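Local structure of insecticidal Delta-Endotoxin Cry8Ea1 (Bacillus Thuringiensis, 3EB7) at residues Asn166-Gln171 with Met227-Met232; Met211-Leu216 with Val397-Glu402. The protein is an insecticidal delta-endotoxin of the three-domain Cry family, toxic to underground beetle larvae, and probably kills by forming pores in gut-cell membranes. All coordinates share one frame; numbering follows the deposited sequence.

Contact 1 (Asn166-Gln171 with Met227-Met232); sequences NYYNRQ and MRTYPM
Arg228 lays its whole side chain along one face of the Tyr168 ring, starting at the phenolic end and finishing over the ring's attachment point. Its CB sits 3.7 Å from Tyr168 OH. The next carbon, CG, lies 3.7 Å from CE2 of the ring, and CD follows over the face, 3.9 Å from the ring centroid and only 15° off the normal, a CH-pi contact. NE passes above the middle of the ring. Beyond it the guanidinium lies flat, its plane within 6° of the ring's, with CZ 3.6 Å from Tyr168 CD1, so that a cation-pi interaction is added to the stack. At the tip the two nitrogens part: NH1 stays over the CD1 side, while NH2 continues outward to 3.6 Å from Tyr168 CB and hydrogen-bonds to Asn165 OD1, which helps fix the rotation of the group. Arginine suits this place because its aliphatic stem and flat charged head can both use an aromatic face.

Tyr168 belongs to helix 161-191 of the N-terminal helical bundle of a three-domain Cry toxin, whereas 227-232 is part of the link from the last bundle helix to the beta domains. With CG anti to the backbone N (chi1 -177°), the tyrosine ring extends from the helix toward that link. Its hydroxyl hydrogen-bonds to Asp226 OD2, and the other carboxylate oxygen of Asp226 takes up Thr229 OG1.

Gln171, one turn further along the helix, adds a polar bridge. Its OE1 accepts a hydrogen bond from a water at 2.7 Å, and this water accepts one from Met227 N at 3.1 Å. The amide NE2 hydrogen-bonds to the carbonyls of Leu144 and Tyr225, an arrangement that leaves OE1 directed at the water.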
loop_
_atom_site.group_PDB
_atom_site.type_symbol
_atom_site.label_atom_id
_atom_site.label_comp_id
_atom_site.label_asym_id
_atom_site.label_seq_id
_atom_site.Cartn_x
_atom_site.Cartn_y
_atom_site.Cartn_z
ATOM N N ASN A 166 6.106 27.056 14.837
ATOM C CA ASN A 166 4.689 26.783 15.056
ATOM C C ASN A 166 4.104 25.894 13.945
ATOM O O ASN A 166 3.360 24.950 14.240
ATOM C CB ASN A 166 3.895 28.084 15.145
ATOM C CG ASN A 166 4.124 28.827 16.448
ATOM O OD1 ASN A 166 4.607 28.243 17.440
ATOM N ND2 ASN A 166 3.803 30.131 16.455
ATOM N N TYR A 167 4.447 26.217 12.690
ATOM C CA TYR A 167 4.006 25.457 11.520
ATOM C C TYR A 167 4.549 24.037 11.583
ATOM O O TYR A 167 3.820 23.083 11.327
ATOM C CB TYR A 167 4.454 26.134 10.217
ATOM C CG TYR A 167 3.629 27.334 9.784
ATOM C CD1 TYR A 167 2.231 27.257 9.730
ATOM C CD2 TYR A 167 4.243 28.536 9.408
ATOM C CE1 TYR A 167 1.465 28.326 9.353
ATOM C CE2 TYR A 167 3.470 29.647 9.017
ATOM C CZ TYR A 167 2.080 29.520 8.982
ATOM O OH TYR A 167 1.278 30.565 8.578
ATOM N N TYR A 168 5.818 23.908 11.952
ATOM C CA TYR A 168 6.438 22.609 12.117
ATOM C C TYR A 168 5.823 21.796 13.272
ATOM O O TYR A 168 5.565 20.606 13.127
ATOM C CB TYR A 168 7.950 22.726 12.280
ATOM C CG TYR A 168 8.585 21.356 12.371
ATOM C CD1 TYR A 168 8.981 20.822 13.607
ATOM C CD2 TYR A 168 8.728 20.562 11.223
ATOM C CE1 TYR A 168 9.548 19.560 13.690
ATOM C CE2 TYR A 168 9.263 19.313 11.297
ATOM C CZ TYR A 168 9.678 18.810 12.543
ATOM O OH TYR A 168 10.240 17.551 12.601
ATOM N N ASN A 169 5.562 22.438 14.404
ATOM C CA ASN A 169 4.924 21.749 15.496
ATOM C C ASN A 169 3.502 21.367 15.161
ATOM O O ASN A 169 3.035 20.334 15.559
ATOM C CB ASN A 169 4.996 22.593 16.799
ATOM C CG ASN A 169 6.439 22.721 17.332
ATOM O OD1 ASN A 169 7.230 21.796 17.214
ATOM N ND2 ASN A 169 6.781 23.878 17.879
ATOM N N ARG A 170 2.796 22.207 14.427
ATOM C CA ARG A 170 1.448 21.829 14.013
ATOM C C ARG A 170 1.499 20.663 13.024
ATOM O O ARG A 170 0.681 19.755 13.091
ATOM C CB ARG A 170 0.703 23.027 13.436
ATOM C CG ARG A 170 -0.833 22.863 13.433
ATOM C CD ARG A 170 -1.502 24.236 13.672
ATOM N NE ARG A 170 -0.932 25.269 12.817
ATOM C CZ ARG A 170 -1.394 25.547 11.595
ATOM N NH1 ARG A 170 -2.432 24.871 11.092
ATOM N NH2 ARG A 170 -0.829 26.509 10.874
ATOM N N GLN A 171 2.460 20.687 12.101
ATOM C CA GLN A 171 2.584 19.608 11.141
ATOM C C GLN A 171 2.813 18.280 11.881
ATOM O O GLN A 171 2.208 17.269 11.517
ATOM C CB GLN A 171 3.666 19.888 10.100
ATOM C CG GLN A 171 3.689 18.856 8.950
ATOM C CD GLN A 171 4.965 18.849 8.151
ATOM O OE1 GLN A 171 6.066 18.935 8.697
ATOM N NE2 GLN A 171 4.832 18.718 6.857
ATOM N N MET A 227 10.354 17.485 6.939
ATOM C CA MET A 227 11.608 17.778 6.261
ATOM C C MET A 227 12.822 17.885 7.192
ATOM O O MET A 227 13.950 17.900 6.716
ATOM C CB MET A 227 11.470 18.986 5.318
ATOM C CG MET A 227 10.461 18.742 4.156
ATOM S SD MET A 227 10.737 17.346 2.953
ATOM C CE MET A 227 10.333 15.843 3.814
ATOM N N ARG A 228 12.587 17.937 8.501
ATOM C CA ARG A 228 13.677 17.795 9.454
ATOM C C ARG A 228 14.091 16.332 9.575
ATOM O O ARG A 228 15.269 16.047 9.630
ATOM C CB ARG A 228 13.333 18.399 10.829
ATOM C CG ARG A 228 12.844 19.805 10.708
ATOM C CD ARG A 228 12.991 20.576 11.985
ATOM N NE ARG A 228 12.281 21.851 11.881
ATOM C CZ ARG A 228 11.973 22.639 12.916
ATOM N NH1 ARG A 228 12.334 22.295 14.152
ATOM N NH2 ARG A 228 11.318 23.793 12.704
ATOM N N THR A 229 13.125 15.414 9.594
ATOM C CA THR A 229 13.416 13.972 9.665
ATOM C C THR A 229 13.845 13.391 8.317
ATOM O O THR A 229 14.700 12.495 8.272
ATOM C CB THR A 229 12.233 13.212 10.294
ATOM O OG1 THR A 229 11.924 13.841 11.528
ATOM C CG2 THR A 229 12.537 11.754 10.582
ATOM N N TYR A 230 13.288 13.927 7.233
ATOM C CA TYR A 230 13.639 13.523 5.871
ATOM C C TYR A 230 14.095 14.738 5.037
ATOM O O TYR A 230 13.331 15.252 4.212
ATOM C CB TYR A 230 12.455 12.764 5.213
ATOM C CG TYR A 230 12.018 11.535 6.020
ATOM C CD1 TYR A 230 11.088 11.653 7.053
ATOM C CD2 TYR A 230 12.576 10.274 5.779
ATOM C CE1 TYR A 230 10.718 10.552 7.816
ATOM C CE2 TYR A 230 12.190 9.158 6.527
ATOM C CZ TYR A 230 11.278 9.312 7.539
ATOM O OH TYR A 230 10.903 8.238 8.292
ATOM N N PRO A 231 15.331 15.227 5.283
ATOM C CA PRO A 231 15.818 16.450 4.640
ATOM C C PRO A 231 16.306 16.227 3.190
ATOM O O PRO A 231 16.754 17.159 2.526
ATOM C CB PRO A 231 16.984 16.850 5.553
ATOM C CG PRO A 231 17.565 15.527 5.991
ATOM C CD PRO A 231 16.341 14.673 6.224
ATOM N N MET A 232 16.215 15.004 2.707
ATOM C CA MET A 232 16.643 14.693 1.367
ATOM C C MET A 232 15.764 13.591 0.797
ATOM O O MET A 232 15.052 12.897 1.524
ATOM C CB MET A 232 18.125 14.258 1.347
ATOM C CG MET A 232 18.386 12.856 1.847
ATOM S SD MET A 232 20.123 12.485 2.206
ATOM C CE MET A 232 20.236 12.998 3.921
HETATM O O HOH W 1 8.494 19.781 7.865
#

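Contact 2 (Met211-Leu216 with Val397-Glu402); sequences MTLSVL and VELPPE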
loop_
_atom_site.group_PDB
_atom_site.type_symbol
_atom_site.label_atom_id
_atom_site.label_comp_id
_atom_site.label_asym_id
_atom_site.label_seq_id
_atom_site.Cartn_x
_atom_site.Cartn_y
_atom_site.Cartn_z
ATOM N N MET A 211 -9.835 0.731 0.268
ATOM C CA MET A 211 -9.435 1.716 1.279
ATOM C C MET A 211 -7.984 1.633 1.704
ATOM O O MET A 211 -7.433 2.601 2.187
ATOM C CB MET A 211 -10.361 1.670 2.512
ATOM C CG MET A 211 -11.844 1.927 2.177
ATOM S SD MET A 211 -12.108 3.475 1.254
ATOM C CE MET A 211 -12.192 4.603 2.650
ATOM N N THR A 212 -7.358 0.477 1.536
ATOM C CA THR A 212 -5.924 0.397 1.659
ATOM C C THR A 212 -5.307 1.303 0.592
ATOM O O THR A 212 -4.418 2.101 0.900
ATOM C CB THR A 212 -5.446 -1.029 1.426
ATOM O OG1 THR A 212 -6.084 -1.898 2.372
ATOM C CG2 THR A 212 -3.890 -1.138 1.562
ATOM N N LEU A 213 -5.771 1.145 -0.658
ATOM C CA LEU A 213 -5.345 1.965 -1.787
ATOM C C LEU A 213 -5.673 3.451 -1.629
ATOM O O LEU A 213 -4.829 4.279 -1.900
ATOM C CB LEU A 213 -5.978 1.457 -3.107
ATOM C CG LEU A 213 -5.603 0.067 -3.550
ATOM C CD1 LEU A 213 -6.556 -0.414 -4.589
ATOM C CD2 LEU A 213 -4.141 0.014 -4.021
ATOM N N SER A 214 -6.893 3.768 -1.191
ATOM C CA SER A 214 -7.394 5.163 -1.146
ATOM C C SER A 214 -7.137 5.938 0.146
ATOM O O SER A 214 -7.371 7.155 0.198
ATOM C CB SER A 214 -8.917 5.204 -1.399
ATOM O OG SER A 214 -9.264 4.493 -2.584
ATOM N N VAL A 215 -6.733 5.240 1.202
ATOM C CA VAL A 215 -6.669 5.870 2.497
ATOM C C VAL A 215 -5.346 5.496 3.124
ATOM O O VAL A 215 -4.510 6.346 3.302
ATOM C CB VAL A 215 -7.880 5.506 3.440
ATOM C CG1 VAL A 215 -7.640 6.099 4.881
ATOM C CG2 VAL A 215 -9.164 6.062 2.910
ATOM N N LEU A 216 -5.166 4.219 3.437
ATOM C CA LEU A 216 -3.949 3.734 4.077
ATOM C C LEU A 216 -2.655 4.046 3.349
ATOM O O LEU A 216 -1.700 4.489 3.983
ATOM C CB LEU A 216 -4.043 2.228 4.387
ATOM C CG LEU A 216 -5.176 1.807 5.330
ATOM C CD1 LEU A 216 -4.946 0.377 5.613
ATOM C CD2 LEU A 216 -5.257 2.673 6.671
ATOM N N VAL A 397 -8.906 -2.857 -13.523
ATOM C CA VAL A 397 -10.071 -2.170 -13.002
ATOM C C VAL A 397 -9.897 -1.927 -11.467
ATOM O O VAL A 397 -10.220 -0.859 -10.945
ATOM C CB VAL A 397 -11.385 -2.976 -13.356
ATOM C CG1 VAL A 397 -12.616 -2.426 -12.616
ATOM C CG2 VAL A 397 -11.620 -2.966 -14.860
ATOM N N GLU A 398 -9.375 -2.929 -10.766
ATOM C CA GLU A 398 -9.180 -2.868 -9.307
ATOM C C GLU A 398 -7.796 -2.313 -8.954
ATOM O O GLU A 398 -7.662 -1.495 -8.042
ATOM C CB GLU A 398 -9.421 -4.256 -8.708
ATOM C CG GLU A 398 -10.725 -4.866 -9.220
ATOM C CD GLU A 398 -11.106 -6.189 -8.568
ATOM O OE1 GLU A 398 -12.132 -6.799 -8.974
ATOM O OE2 GLU A 398 -10.414 -6.626 -7.628
ATOM N N LEU A 399 -6.797 -2.695 -9.748
ATOM C CA LEU A 399 -5.399 -2.250 -9.625
ATOM C C LEU A 399 -4.834 -1.519 -10.887
ATOM O O LEU A 399 -3.908 -2.042 -11.590
ATOM C CB LEU A 399 -4.549 -3.484 -9.286
ATOM C CG LEU A 399 -4.889 -4.140 -7.950
ATOM C CD1 LEU A 399 -4.061 -5.365 -7.740
ATOM C CD2 LEU A 399 -4.703 -3.162 -6.775
ATOM N N PRO A 400 -5.355 -0.293 -11.170
ATOM C CA PRO A 400 -4.977 0.406 -12.409
ATOM C C PRO A 400 -3.538 0.850 -12.430
ATOM O O PRO A 400 -2.897 0.911 -11.384
ATOM C CB PRO A 400 -5.914 1.645 -12.439
ATOM C CG PRO A 400 -6.221 1.914 -11.008
ATOM C CD PRO A 400 -6.333 0.496 -10.384
ATOM N N PRO A 401 -3.012 1.161 -13.623
ATOM C CA PRO A 401 -1.697 1.814 -13.702
ATOM C C PRO A 401 -1.720 3.214 -13.052
ATOM O O PRO A 401 -2.802 3.767 -12.799
ATOM C CB PRO A 401 -1.432 1.896 -15.220
ATOM C CG PRO A 401 -2.306 0.912 -15.819
ATOM C CD PRO A 401 -3.553 0.878 -14.961
ATOM N N GLU A 402 -0.534 3.752 -12.788
ATOM C CA GLU A 402 -0.376 5.013 -12.091
ATOM C C GLU A 402 -0.651 6.203 -13.014
ATOM O O GLU A 402 -0.764 7.348 -12.556
ATOM C CB GLU A 402 1.051 5.121 -11.500
ATOM C CG GLU A 402 1.223 4.260 -10.252
ATOM C CD GLU A 402 2.633 4.288 -9.655
ATOM O OE1 GLU A 402 3.454 5.147 -10.081
ATOM O OE2 GLU A 402 2.906 3.439 -8.749
#
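Leu213 meets Glu398 and Leu399 through a single methyl group, CD1, in a small, buried van der Waals contact, methyl against a backbone carbonyl and against the Leu399 methyl, made without a hydrogen bond between the segments. Segment 211-216 lies within helix 198-220, and at Met211 the backbone O accepts two hydrogen bonds: from Leu216 N, five residues on, at 3.1 Å, and from Val215 N, at 2.9 Å in a bond that is weak. The turn over 212-216 is thereby widened to the pi type. Thr212, like Met211, packs on Tyr186 of the neighbouring helix 161-191, which places this side of the helix inside the bundle.

Leu213 points toward 397-402. Its CG lies beside the backbone N, with chi1 -63°, and CD1 comes within 3.8 Å of Glu398 O and 4.0 Å of Leu399 CD2. The two leucine side chains cross at about a right angle, so that branch meets branch and the overlap stays small. Leucine suits both positions, since a forked apolar end can fill a buried seam between two backbones whose nearest CA atoms, those of Leu213 and Leu399, are still 8.9 Å apart.

After it, Ser214 OG is hydrogen-bonded to Glu210 O and Gln54 OE1, which satisfy this small buried hydroxyl, and Val215 and Leu216 pack against other bundle helices. Beside the leucine pair, the Glu398 carboxylate forms a salt bridge with Arg209 and accepts a hydrogen bond from Asp245 N. Leucine packing between the last helix of the bundle and the second domain is consistent with the domain I-domain II interface of three-domain Cry toxins.

Overall arrangement
From the N terminus the chain first meets 166-171 on helix 161-191, then 211-216 on helix 198-220, the helix that follows directly. It next runs through 227-232 and finally reaches 397-402, far along in the strand-rich second domain. Contact 1 closes a mostly helical loop of 55 intervening residues, and contact 2 one of 180 residues rich in strand. Their segments alternate, so the two closures cross. Contact 1 fastens the bundle to the linker leading to the beta domains, while contact 2 joins the last helix to the second domain. The centres of the contacts are 28 Å apart and their nearest atoms about 14 Å, so the two do not touch.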